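Local coordinates for S-layer domain-containing protein (Ruminiclostridium thermocellum ATCC 27405, PDB 4QVS) that is of unknown function but contains a concanavalin A-like lectin/glucanase domain and carries bound sodium, so a carbohydrate-related role at the cell surface is possible, at residues Asn97-Leu102 with Tyr120-Ile125. Sequence-based numbering, arbitrary orientation.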
loop_
_atom_site.group_PDB
_atom_site.type_symbol
_atom_site.label_atom_id
_atom_site.label_comp_id
_atom_site.label_asym_id
_atom_site.label_seq_id
_atom_site.Cartn_x
_atom_site.Cartn_y
_atom_site.Cartn_z
ATOM N N ASN A 97 14.710 -25.946 2.993
ATOM C CA ASN A 97 15.280 -24.601 3.216
ATOM C C ASN A 97 15.735 -23.860 1.949
ATOM O O ASN A 97 16.481 -22.890 2.016
ATOM C CB ASN A 97 16.429 -24.722 4.251
ATOM C CG ASN A 97 17.603 -25.563 3.744
ATOM O OD1 ASN A 97 17.465 -26.442 2.890
ATOM N ND2 ASN A 97 18.757 -25.284 4.268
ATOM N N LYS A 98 15.241 -24.341 0.805
ATOM C CA LYS A 98 15.544 -23.852 -0.519
ATOM C C LYS A 98 14.192 -23.681 -1.211
ATOM O O LYS A 98 13.562 -24.659 -1.644
ATOM C CB LYS A 98 16.398 -24.847 -1.290
ATOM C CG LYS A 98 17.871 -24.867 -0.906
ATOM C CD LYS A 98 18.675 -25.657 -1.947
ATOM C CE LYS A 98 20.153 -25.748 -1.618
ATOM N NZ LYS A 98 20.417 -26.536 -0.386
ATOM N N TYR A 99 13.738 -22.442 -1.311
ATOM C CA TYR A 99 12.399 -22.212 -1.832
ATOM C C TYR A 99 12.155 -20.749 -2.147
ATOM O O TYR A 99 12.979 -19.905 -1.790
ATOM C CB TYR A 99 11.360 -22.627 -0.766
ATOM C CG TYR A 99 11.395 -21.865 0.578
ATOM C CD1 TYR A 99 10.693 -20.654 0.757
ATOM C CD2 TYR A 99 12.072 -22.385 1.676
ATOM C CE1 TYR A 99 10.715 -19.981 1.969
ATOM C CE2 TYR A 99 12.100 -21.741 2.890
ATOM C CZ TYR A 99 11.418 -20.538 3.036
ATOM O OH TYR A 99 11.449 -19.929 4.248
HETATM N N MSE A 100 11.020 -20.485 -2.808
HETATM C CA MSE A 100 10.559 -19.112 -3.035
HETATM C C MSE A 100 9.078 -19.209 -2.807
HETATM O O MSE A 100 8.441 -20.176 -3.200
HETATM C CB MSE A 100 11.108 -18.478 -4.301
HETATM C CG MSE A 100 10.324 -18.850 -5.539
HETATM SE SE MSE A 100 11.442 -18.504 -7.114
HETATM C CE MSE A 100 9.852 -18.962 -8.081
ATOM N N ARG A 101 8.540 -18.227 -2.091
ATOM C CA ARG A 101 7.179 -18.252 -1.640
ATOM C C ARG A 101 6.525 -16.841 -1.598
ATOM O O ARG A 101 7.121 -15.907 -1.085
ATOM C CB ARG A 101 7.266 -18.777 -0.239
ATOM C CG ARG A 101 5.965 -19.013 0.472
ATOM C CD ARG A 101 6.216 -19.846 1.722
ATOM N NE ARG A 101 7.106 -19.186 2.700
ATOM C CZ ARG A 101 7.264 -19.593 3.958
ATOM N NH1 ARG A 101 6.625 -20.659 4.402
ATOM N NH2 ARG A 101 8.080 -18.934 4.792
ATOM N N LEU A 102 5.310 -16.713 -2.095
ATOM C CA LEU A 102 4.631 -15.395 -2.083
ATOM C C LEU A 102 3.603 -15.548 -1.004
ATOM O O LEU A 102 2.897 -16.552 -0.972
ATOM C CB LEU A 102 3.949 -15.040 -3.401
ATOM C CG LEU A 102 3.195 -13.681 -3.415
ATOM C CD1 LEU A 102 4.147 -12.517 -3.447
ATOM C CD2 LEU A 102 2.297 -13.610 -4.626
ATOM N N TYR A 120 15.134 -18.270 8.149
ATOM C CA TYR A 120 15.875 -17.132 8.671
ATOM C C TYR A 120 16.760 -16.501 7.666
ATOM O O TYR A 120 17.396 -15.515 7.975
ATOM C CB TYR A 120 16.703 -17.508 9.906
ATOM C CG TYR A 120 15.823 -18.021 10.990
ATOM C CD1 TYR A 120 14.955 -17.165 11.670
ATOM C CD2 TYR A 120 15.821 -19.377 11.336
ATOM C CE1 TYR A 120 14.102 -17.646 12.656
ATOM C CE2 TYR A 120 14.978 -19.867 12.328
ATOM C CZ TYR A 120 14.115 -19.013 12.979
ATOM O OH TYR A 120 13.285 -19.513 13.977
ATOM N N GLY A 121 16.842 -17.062 6.472
ATOM C CA GLY A 121 17.689 -16.466 5.462
ATOM C C GLY A 121 16.872 -15.861 4.345
ATOM O O GLY A 121 17.395 -15.503 3.330
ATOM N N GLU A 122 15.585 -15.772 4.512
ATOM C CA GLU A 122 14.779 -15.205 3.436
ATOM C C GLU A 122 15.201 -13.807 3.007
ATOM O O GLU A 122 15.494 -12.962 3.833
ATOM C CB GLU A 122 13.328 -15.165 3.847
ATOM C CG GLU A 122 12.670 -16.529 3.839
ATOM C CD GLU A 122 11.191 -16.438 4.186
ATOM O OE1 GLU A 122 10.715 -15.327 4.446
ATOM O OE2 GLU A 122 10.495 -17.474 4.207
ATOM N N LYS A 123 15.314 -13.625 1.700
ATOM C CA LYS A 123 15.539 -12.314 1.082
ATOM C C LYS A 123 14.151 -12.011 0.566
ATOM O O LYS A 123 13.574 -12.821 -0.163
ATOM C CB LYS A 123 16.516 -12.340 -0.099
ATOM C CG LYS A 123 17.888 -12.913 0.157
ATOM C CD LYS A 123 18.567 -12.246 1.326
ATOM C CE LYS A 123 19.849 -12.982 1.664
ATOM N NZ LYS A 123 20.293 -12.561 3.015
ATOM N N THR A 124 13.636 -10.834 0.889
ATOM C CA THR A 124 12.252 -10.526 0.626
ATOM C C THR A 124 11.947 -9.216 -0.065
ATOM O O THR A 124 12.783 -8.319 -0.126
ATOM C CB THR A 124 11.578 -10.371 1.962
ATOM O OG1 THR A 124 12.122 -9.213 2.586
ATOM C CG2 THR A 124 11.872 -11.582 2.840
ATOM N N ILE A 125 10.714 -9.125 -0.561
ATOM C CA ILE A 125 10.167 -7.888 -1.122
ATOM C C ILE A 125 8.792 -7.797 -0.511
ATOM O O ILE A 125 8.026 -8.767 -0.567
ATOM C CB ILE A 125 9.939 -7.932 -2.630
ATOM C CG1 ILE A 125 11.045 -8.691 -3.346
ATOM C CG2 ILE A 125 9.793 -6.513 -3.165
ATOM C CD1 ILE A 125 10.722 -8.984 -4.797
HETATM O O HOH W 1 8.043 -16.617 2.813
#
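Glu122 OE2 is gripped by three donors at once: the Tyr99 hydroxyl, the Arg101 guanidinium and a bridging water. The carboxylate reaches across one face of an antiparallel sheet in the concanavalin A-like domain, where strand 110-115 lies between strands 99-104 and 123-126, so the contact joins next-nearest neighbours through side chains and one water. The shortest bond runs from Tyr99 OH to Glu122 OE2, 2.6 Å, and uses the anti lone pair of that oxygen. The acceptor sits at the ring edge, in the ring plane, while the carboxylate stands nearly upright to the ring, at 81°. Arg101 NH2 closes a salt bridge to the same OE2 at 2.9 Å, approaching nearly along the C-O bond; the bond is bent, with an N-H...O angle of 140°, and OE2 lies somewhat out of the guanidinium plane. The arginine chain starts out extended but turns at chi3 (62°), which brings the guanidinium beside the hydroxyl end of Tyr99, with Tyr99 CZ 4.0 Å from the guanidinium plane on one face, offset toward its rim. With this many donors on one oxygen, Glu122 is probably held as the anion. Glu122 also rests on Ala113 of the intervening strand, and Tyr119 packs against both Tyr99 and Arg101. Arg101 NH1 turns to the second subunit, pairing with Asp190 and Ser182 there, so the cluster links the sheet face to the dimer interface. The water completes the grip, accepting from Arg101 NE at 2.7 Å and donating to Glu122 OE2 at 2.9 Å.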